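PDB 7LAP: aminoglycoside N(3)-acetyltransferase from Streptomyces griseus, which probably transfers an acetyl group from acetyl-CoA to the 3-amino group of aminoglycoside antibiotics and so gives resistance to them. Local coordinates for residues G39-H45 / T72-T78; R135-V139 / Y207-I211; L48-G52 / V263-R267. One frame throughout, in Å; residues are numbered along the deposited sequence. Where two conformers were deposited one is given.

Contact 1 (G39-H45 / T72-T78); sequences GDTVMFH and TGTLLVT
Val42 N and Val42 O both bond to the 72-78 segment: the N-H goes to Thr74 O, and the carbonyl takes Leu76 N at 3.0 Å. Val42 thus bonds on both sides of its partner Leu75, the usual ladder of two parallel strands. Asp40 O receives Thr74 N one step earlier along the strands, and Leu76 O receives Phe44 N one step later. The four bonds are of similar length. Beyond Phe44 the strands draw on a water, which donates to Phe44 O and accepts from Thr78 N at 2.9 Å. The other edge of strand 41-46 pairs with Arg176 and Leu178.

Side chains alternate between the two faces. On one, Thr41 CG2 meets Leu76 CD1 at 3.6 Å, and Leu151 of helix 148-152 packs on both residues. Thr74 OG1 bonds to Ser147 N. On the other, Val77 CG1 lies over a face of the Phe44 ring, 3.8 Å from its centroid, as a CH-pi contact. CG, flanked by backbone N and carbonyl carbon (chi1 70°), puts the ring there. Val42 CG1 and Leu75 CD2 lie side by side at 3.8 Å. Asp40 OD2 is hydrogen-bonded to Val37 N and salt-bridged to Arg176. The chemistry implies a buried sheet centre in which main-chain polar groups pair directly or, at the far end, through one water, and mainly apolar side chains fill both faces.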
loop_
_atom_site.group_PDB
_atom_site.type_symbol
_atom_site.label_atom_id
_atom_site.label_comp_id
_atom_site.label_asym_id
_atom_site.label_seq_id
_atom_site.Cartn_x
_atom_site.Cartn_y
_atom_site.Cartn_z
ATOM N N GLY B 39 -19.896 -9.963 18.318
ATOM C CA GLY B 39 -20.695 -10.677 17.363
ATOM C C GLY B 39 -21.103 -9.873 16.151
ATOM O O GLY B 39 -21.622 -10.462 15.204
ATOM N N ASP B 40 -20.896 -8.553 16.152
ATOM C CA ASP B 40 -21.309 -7.728 15.021
ATOM C C ASP B 40 -20.519 -8.098 13.766
ATOM O O ASP B 40 -19.334 -8.443 13.824
ATOM C CB ASP B 40 -21.077 -6.230 15.326
ATOM C CG ASP B 40 -22.271 -5.564 15.986
ATOM O OD1 ASP B 40 -23.360 -6.154 15.919
ATOM O OD2 ASP B 40 -22.120 -4.457 16.582
ATOM N N THR B 41 -21.157 -7.945 12.613
ATOM C CA THR B 41 -20.445 -7.858 11.341
ATOM C C THR B 41 -20.453 -6.396 10.907
ATOM O O THR B 41 -21.527 -5.796 10.777
ATOM C CB THR B 41 -21.095 -8.765 10.287
ATOM O OG1 THR B 41 -20.900 -10.127 10.670
ATOM C CG2 THR B 41 -20.431 -8.598 8.946
ATOM N N VAL B 42 -19.273 -5.801 10.709
ATOM C CA VAL B 42 -19.235 -4.369 10.425
ATOM C C VAL B 42 -18.355 -4.107 9.209
ATOM O O VAL B 42 -17.170 -4.458 9.195
ATOM C CB VAL B 42 -18.762 -3.535 11.632
ATOM C CG1 VAL B 42 -17.450 -4.008 12.165
ATOM C CG2 VAL B 42 -18.635 -2.037 11.234
ATOM N N MET B 43 -18.939 -3.485 8.192
ATOM C CA MET B 43 -18.194 -2.935 7.069
ATOM C C MET B 43 -17.723 -1.522 7.431
ATOM O O MET B 43 -18.511 -0.708 7.908
ATOM C CB MET B 43 -19.100 -2.899 5.840
ATOM C CG MET B 43 -18.459 -2.313 4.623
ATOM S SD MET B 43 -19.551 -2.558 3.208
ATOM C CE MET B 43 -18.323 -2.340 1.907
ATOM N N PHE B 44 -16.445 -1.222 7.223
ATOM C CA PHE B 44 -15.958 0.044 7.732
ATOM C C PHE B 44 -15.116 0.763 6.687
ATOM O O PHE B 44 -14.395 0.137 5.905
ATOM C CB PHE B 44 -15.222 -0.146 9.070
ATOM C CG PHE B 44 -13.894 -0.854 8.978
ATOM C CD1 PHE B 44 -13.816 -2.223 8.807
ATOM C CD2 PHE B 44 -12.719 -0.129 9.115
ATOM C CE1 PHE B 44 -12.567 -2.854 8.739
ATOM C CE2 PHE B 44 -11.483 -0.740 9.054
ATOM C CZ PHE B 44 -11.405 -2.107 8.849
ATOM N N HIS B 45 -15.309 2.086 6.645
ATOM C CA HIS B 45 -14.614 3.044 5.801
ATOM C C HIS B 45 -13.835 3.988 6.706
ATOM O O HIS B 45 -14.392 4.507 7.684
ATOM C CB HIS B 45 -15.635 3.842 4.980
ATOM C CG HIS B 45 -16.472 2.972 4.094
ATOM N ND1 HIS B 45 -17.664 2.398 4.506
ATOM C CD2 HIS B 45 -16.257 2.531 2.830
ATOM C CE1 HIS B 45 -18.156 1.662 3.520
ATOM N NE2 HIS B 45 -17.321 1.723 2.498
ATOM N N THR B 72 -16.458 -14.124 17.270
ATOM C CA THR B 72 -17.632 -14.472 16.474
ATOM C C THR B 72 -18.050 -13.360 15.514
ATOM O O THR B 72 -18.958 -13.572 14.705
ATOM C CB THR B 72 -18.822 -14.803 17.387
ATOM O OG1 THR B 72 -19.197 -13.619 18.092
ATOM C CG2 THR B 72 -18.473 -15.899 18.396
ATOM N N GLY B 73 -17.421 -12.184 15.583
ATOM C CA GLY B 73 -17.743 -11.096 14.680
ATOM C C GLY B 73 -16.875 -11.097 13.430
ATOM O O GLY B 73 -15.976 -11.913 13.256
ATOM N N THR B 74 -17.146 -10.129 12.554
ATOM C CA THR B 74 -16.501 -10.087 11.253
ATOM C C THR B 74 -16.310 -8.634 10.850
ATOM O O THR B 74 -17.194 -7.812 11.090
ATOM C CB THR B 74 -17.341 -10.809 10.191
ATOM O OG1 THR B 74 -17.656 -12.126 10.650
ATOM C CG2 THR B 74 -16.569 -10.938 8.854
ATOM N N LEU B 75 -15.172 -8.330 10.221
ATOM C CA LEU B 75 -14.894 -7.015 9.645
ATOM C C LEU B 75 -14.932 -7.120 8.130
ATOM O O LEU B 75 -14.495 -8.117 7.570
ATOM C CB LEU B 75 -13.506 -6.481 10.055
ATOM C CG LEU B 75 -13.114 -6.592 11.525
ATOM C CD1 LEU B 75 -11.730 -5.956 11.737
ATOM C CD2 LEU B 75 -14.186 -5.927 12.390
ATOM N N LEU B 76 -15.416 -6.092 7.459
ATOM C CA LEU B 76 -15.493 -6.013 6.015
ATOM C C LEU B 76 -15.015 -4.681 5.465
ATOM O O LEU B 76 -15.248 -3.673 6.068
ATOM C CB LEU B 76 -16.935 -6.100 5.583
ATOM C CG LEU B 76 -17.582 -7.338 5.039
ATOM C CD1 LEU B 76 -18.099 -8.060 6.252
ATOM C CD2 LEU B 76 -18.731 -7.003 4.130
ATOM N N VAL B 77 -14.389 -4.677 4.303
ATOM C CA VAL B 77 -13.965 -3.433 3.666
ATOM C C VAL B 77 -14.237 -3.528 2.176
ATOM O O VAL B 77 -14.449 -4.610 1.632
ATOM C CB VAL B 77 -12.466 -3.116 3.868
ATOM C CG1 VAL B 77 -12.134 -2.875 5.386
ATOM C CG2 VAL B 77 -11.642 -4.234 3.298
ATOM N N THR B 78 -14.210 -2.385 1.508
ATOM C CA THR B 78 -14.305 -2.377 0.062
ATOM C C THR B 78 -12.891 -2.198 -0.471
ATOM O O THR B 78 -12.157 -1.332 0.014
ATOM C CB THR B 78 -15.275 -1.299 -0.425
ATOM O OG1 THR B 78 -15.238 -1.247 -1.847
ATOM C CG2 THR B 78 -14.897 0.109 0.074
HETATM O O HOH W 1 -13.794 -0.055 3.178
#

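Contact 2 (R135-V139 / Y207-I211); sequences RHPDV and YEQPI
Tyr207 OH comes in at the edge of the His136 ring, near its plane, with CE1 at 3.3 Å. The same hydroxyl lies 3.2 Å from Asp138 CB, so it touches both residues. The carboxylate and phenol planes are 48° apart. A water lies near both Tyr207 OH and Asp138 OD2; its approach to the hydroxyl is unusually short, so the details are doubtful. Tyr87 OH bonds to OD2, and the Tyr87 ring stacks on Tyr207.

Asp138 has CG anti to its own N (chi1 -166°), which carries the carboxylate out to strand 204-213. There Gln209 NE2 donates to OD1 at 3.3 Å. The bond is nearly straight, but it meets OD1 from above the carboxylate plane. The Gln209 chain is extended beyond CG, and this lets its amide span the gap between the backbones. Its OE1 rests against Pro137 CB at 3.1 Å. Pro137 CG also touches Ile211 CG2 at 3.7 Å, and Phe222 packs on the same proline.

The His136 ring is fixed from several sides. ND1 accepts Asp138 N at 3.1 Å and, more weakly, Val139 N, while NE2 bonds to Trp157 O. Val139 CG2 lies over one ring face, near its rim, and Pro137 CD over the other. The side chain of His136 thus bonds back to the main chain of its own segment. The whole is a loop between strands 132-133 and 141-145 packed against one strand of the two-stranded antiparallel hairpin 204-213/216-225.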
loop_
_atom_site.group_PDB
_atom_site.type_symbol
_atom_site.label_atom_id
_atom_site.label_comp_id
_atom_site.label_asym_id
_atom_site.label_seq_id
_atom_site.Cartn_x
_atom_site.Cartn_y
_atom_site.Cartn_z
ATOM N N ARG B 135 -13.950 -12.284 -5.318
ATOM C CA ARG B 135 -13.304 -12.594 -6.582
ATOM C C ARG B 135 -13.537 -11.537 -7.642
ATOM O O ARG B 135 -12.953 -11.633 -8.734
ATOM C CB ARG B 135 -13.791 -13.964 -7.083
ATOM C CG ARG B 135 -15.250 -13.956 -7.454
ATOM C CD ARG B 135 -15.797 -15.341 -7.893
ATOM N NE ARG B 135 -17.145 -15.201 -8.431
ATOM C CZ ARG B 135 -17.803 -16.141 -9.115
ATOM N NH1 ARG B 135 -17.245 -17.330 -9.351
ATOM N NH2 ARG B 135 -19.025 -15.880 -9.575
ATOM N N HIS B 136 -14.356 -10.525 -7.361
ATOM C CA HIS B 136 -14.740 -9.615 -8.432
ATOM C C HIS B 136 -13.583 -8.685 -8.789
ATOM O O HIS B 136 -12.978 -8.107 -7.892
ATOM C CB HIS B 136 -15.950 -8.774 -8.033
ATOM C CG HIS B 136 -16.722 -8.293 -9.217
ATOM N ND1 HIS B 136 -16.347 -7.183 -9.950
ATOM C CD2 HIS B 136 -17.789 -8.826 -9.853
ATOM C CE1 HIS B 136 -17.175 -7.041 -10.970
ATOM N NE2 HIS B 136 -18.065 -8.019 -10.928
ATOM N N PRO B 137 -13.281 -8.494 -10.083
ATOM C CA PRO B 137 -12.140 -7.639 -10.462
ATOM C C PRO B 137 -12.407 -6.171 -10.339
ATOM O O PRO B 137 -11.450 -5.396 -10.261
ATOM C CB PRO B 137 -11.908 -7.982 -11.940
ATOM C CG PRO B 137 -13.302 -8.440 -12.436
ATOM C CD PRO B 137 -13.870 -9.200 -11.242
ATOM N N ASP B 138 -13.662 -5.748 -10.361
ATOM C CA ASP B 138 -13.945 -4.332 -10.267
ATOM C C ASP B 138 -14.353 -3.874 -8.871
ATOM O O ASP B 138 -13.961 -2.780 -8.453
ATOM C CB ASP B 138 -15.033 -3.955 -11.264
ATOM C CG ASP B 138 -15.120 -2.472 -11.445
ATOM O OD1 ASP B 138 -14.094 -1.868 -11.800
ATOM O OD2 ASP B 138 -16.199 -1.907 -11.231
ATOM N N VAL B 139 -15.134 -4.663 -8.127
ATOM C CA VAL B 139 -15.678 -4.177 -6.862
ATOM C C VAL B 139 -15.511 -5.215 -5.760
ATOM O O VAL B 139 -16.405 -5.388 -4.921
ATOM C CB VAL B 139 -17.153 -3.762 -7.013
ATOM C CG1 VAL B 139 -17.251 -2.483 -7.872
ATOM C CG2 VAL B 139 -18.001 -4.917 -7.615
ATOM N N TYR B 207 -18.262 -3.286 -19.191
ATOM C CA TYR B 207 -16.820 -3.162 -19.335
ATOM C C TYR B 207 -16.246 -4.567 -19.401
ATOM O O TYR B 207 -16.939 -5.558 -19.151
ATOM C CB TYR B 207 -16.202 -2.331 -18.188
ATOM C CG TYR B 207 -16.536 -2.902 -16.843
ATOM C CD1 TYR B 207 -17.704 -2.537 -16.182
ATOM C CD2 TYR B 207 -15.707 -3.854 -16.248
ATOM C CE1 TYR B 207 -18.026 -3.089 -14.953
ATOM C CE2 TYR B 207 -16.016 -4.404 -15.028
ATOM C CZ TYR B 207 -17.170 -4.016 -14.385
ATOM O OH TYR B 207 -17.474 -4.587 -13.188
ATOM N N GLU B 208 -14.984 -4.663 -19.764
ATOM C CA GLU B 208 -14.319 -5.951 -19.762
ATOM C C GLU B 208 -13.124 -5.879 -18.836
ATOM O O GLU B 208 -12.541 -4.820 -18.647
ATOM C CB GLU B 208 -13.880 -6.350 -21.153
ATOM C CG GLU B 208 -14.993 -6.203 -22.145
ATOM C CD GLU B 208 -14.495 -6.282 -23.554
ATOM O OE1 GLU B 208 -13.887 -7.314 -23.898
ATOM O OE2 GLU B 208 -14.698 -5.308 -24.309
ATOM N N GLN B 209 -12.783 -7.009 -18.233
ATOM C CA GLN B 209 -11.630 -7.032 -17.351
ATOM C C GLN B 209 -11.090 -8.447 -17.354
ATOM O O GLN B 209 -11.863 -9.404 -17.500
ATOM C CB GLN B 209 -11.991 -6.573 -15.931
ATOM C CG GLN B 209 -11.765 -5.054 -15.723
ATOM C CD GLN B 209 -12.274 -4.570 -14.399
ATOM O OE1 GLN B 209 -12.523 -5.365 -13.499
ATOM N NE2 GLN B 209 -12.418 -3.263 -14.255
ATOM N N PRO B 210 -9.774 -8.611 -17.255
ATOM C CA PRO B 210 -9.190 -9.952 -17.276
ATOM C C PRO B 210 -9.285 -10.595 -15.899
ATOM O O PRO B 210 -8.905 -9.997 -14.884
ATOM C CB PRO B 210 -7.735 -9.697 -17.680
ATOM C CG PRO B 210 -7.461 -8.312 -17.192
ATOM C CD PRO B 210 -8.751 -7.545 -17.266
ATOM N N ILE B 211 -9.801 -11.824 -15.876
ATOM C CA ILE B 211 -9.813 -12.657 -14.687
ATOM C C ILE B 211 -9.111 -13.984 -14.995
ATOM O O ILE B 211 -8.734 -14.282 -16.129
ATOM C CB ILE B 211 -11.241 -12.893 -14.146
ATOM C CG1 ILE B 211 -12.122 -13.548 -15.203
ATOM C CG2 ILE B 211 -11.865 -11.573 -13.712
ATOM C CD1 ILE B 211 -13.216 -14.464 -14.643
HETATM O O HOH W 2 -18.584 -3.274 -11.307
#

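Contact 3 (L48-G52 / V263-R267); sequences LSAIG and VGAAR
Ile51 lays CG1 against the CB of Ala266, 3.7 Å away. With CG1 turned to the backbone N side, chi1 -59°, the branch meets this methyl. CG2, on the other branch, reaches Val263 O at 3.8 Å and comes near Gly264 CA. Both branches face the turn; of the two, CG1 alone meets Ala266, and both come near Val263 O. Beyond the contact, Ile51 also packs on Val61 of helix 58-69 and on Leu180 of strand 176-180.

One hydrogen bond joins the segments. Ala265 N donates to Ile51 O at 2.8 Å, and the bond is almost straight at hydrogen (173°). Ala50 adds a methyl contact, its CB lying 3.9 Å from Ala266 CB. Ala50 O lies close to the turn but takes its hydrogen bond from Arg17 of helix 7-18.

The turn is held by paired bonds of its own, Val263 N to Ala266 O and Ala266 N to Val263 O. Gly264 has positive phi, as suits its place in a II' turn. Its N-H goes to Asp30. Gly52, also with positive phi, leads the chain out of the short helix 48-51. The arrangement is a type II' beta turn in the hairpin of strands 259-263 and 266-272, docked on the end of the short, weakly bonded helix 48-51.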
loop_
_atom_site.group_PDB
_atom_site.type_symbol
_atom_site.label_atom_id
_atom_site.label_comp_id
_atom_site.label_asym_id
_atom_site.label_seq_id
_atom_site.Cartn_x
_atom_site.Cartn_y
_atom_site.Cartn_z
ATOM N N LEU B 48 -7.763 7.480 8.068
ATOM C CA LEU B 48 -6.910 7.159 9.201
ATOM C C LEU B 48 -6.367 8.411 9.891
ATOM O O LEU B 48 -6.334 8.473 11.119
ATOM C CB LEU B 48 -5.765 6.250 8.738
ATOM C CG LEU B 48 -4.680 5.871 9.752
ATOM C CD1 LEU B 48 -5.266 5.065 10.951
ATOM C CD2 LEU B 48 -3.590 5.029 9.045
ATOM N N SER B 49 -5.920 9.414 9.133
ATOM C CA SER B 49 -5.360 10.603 9.778
ATOM C C SER B 49 -6.397 11.377 10.586
ATOM O O SER B 49 -6.027 12.146 11.480
ATOM C CB SER B 49 -4.742 11.530 8.727
ATOM O OG SER B 49 -3.682 10.856 8.089
ATOM N N ALA B 50 -7.684 11.238 10.260
ATOM C CA ALA B 50 -8.725 11.921 11.028
ATOM C C ALA B 50 -8.744 11.438 12.471
ATOM O O ALA B 50 -9.109 12.195 13.373
ATOM C CB ALA B 50 -10.106 11.680 10.394
ATOM N N ILE B 51 -8.371 10.176 12.703
ATOM C CA ILE B 51 -8.307 9.652 14.068
ATOM C C ILE B 51 -7.238 10.381 14.875
ATOM O O ILE B 51 -7.408 10.626 16.072
ATOM C CB ILE B 51 -8.053 8.131 14.042
ATOM C CG1 ILE B 51 -9.160 7.421 13.268
ATOM C CG2 ILE B 51 -7.958 7.548 15.461
ATOM C CD1 ILE B 51 -8.911 5.864 13.040
ATOM N N GLY B 52 -6.131 10.749 14.231
ATOM C CA GLY B 52 -4.992 11.335 14.905
ATOM C C GLY B 52 -3.761 10.477 14.686
ATOM O O GLY B 52 -3.692 9.705 13.717
ATOM N N VAL B 263 -14.084 8.659 17.447
ATOM C CA VAL B 263 -13.120 7.589 17.657
ATOM C C VAL B 263 -11.766 8.247 17.484
ATOM O O VAL B 263 -11.422 8.680 16.372
ATOM C CB VAL B 263 -13.313 6.427 16.685
ATOM C CG1 VAL B 263 -12.220 5.299 16.901
ATOM C CG2 VAL B 263 -14.700 5.821 16.860
ATOM N N GLY B 264 -11.030 8.400 18.586
ATOM C CA GLY B 264 -9.896 9.327 18.542
ATOM C C GLY B 264 -10.420 10.715 18.230
ATOM O O GLY B 264 -11.460 11.114 18.752
ATOM N N ALA B 265 -9.766 11.442 17.309
ATOM C CA ALA B 265 -10.331 12.716 16.868
ATOM C C ALA B 265 -11.233 12.597 15.622
ATOM O O ALA B 265 -11.555 13.612 15.004
ATOM C CB ALA B 265 -9.209 13.719 16.601
ATOM N N ALA B 266 -11.620 11.395 15.227
ATOM C CA ALA B 266 -12.335 11.169 13.966
ATOM C C ALA B 266 -13.835 11.176 14.230
ATOM O O ALA B 266 -14.330 10.372 15.038
ATOM C CB ALA B 266 -11.946 9.826 13.339
ATOM N N ARG B 267 -14.535 12.103 13.588
ATOM C CA ARG B 267 -15.990 12.059 13.545
ATOM C C ARG B 267 -16.432 10.750 12.911
ATOM O O ARG B 267 -16.044 10.447 11.777
ATOM C CB ARG B 267 -16.523 13.252 12.747
ATOM C CG ARG B 267 -18.023 13.500 12.913
ATOM C CD ARG B 267 -18.386 14.831 12.281
ATOM N NE ARG B 267 -17.774 15.967 12.973
ATOM C CZ ARG B 267 -18.320 16.566 14.022
ATOM N NH1 ARG B 267 -19.480 16.126 14.481
ATOM N NH2 ARG B 267 -17.722 17.604 14.608
#

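Overall arrangement
Contact 1 is sheet core. Contact 2 is also buried but lies farther from the chain's centre, and contact 3 is only partly buried. Contacts 1 and 3 belong to the same seven-stranded mixed sheet: strand 41-46 is central to it and leads almost directly into helix 48-51, which meets the turn joining the last two strands at one margin. Contact 2 lies on the opposite side of the chain's centre from contact 3, and ties the loop 135-139 to the separate hairpin 204-213/216-225. Their chemistry differs accordingly. Contact 1 rests on repeated backbone bonds, contact 2 on side-chain polar groups and a proline, contact 3 on one backbone bond and small apolar groups.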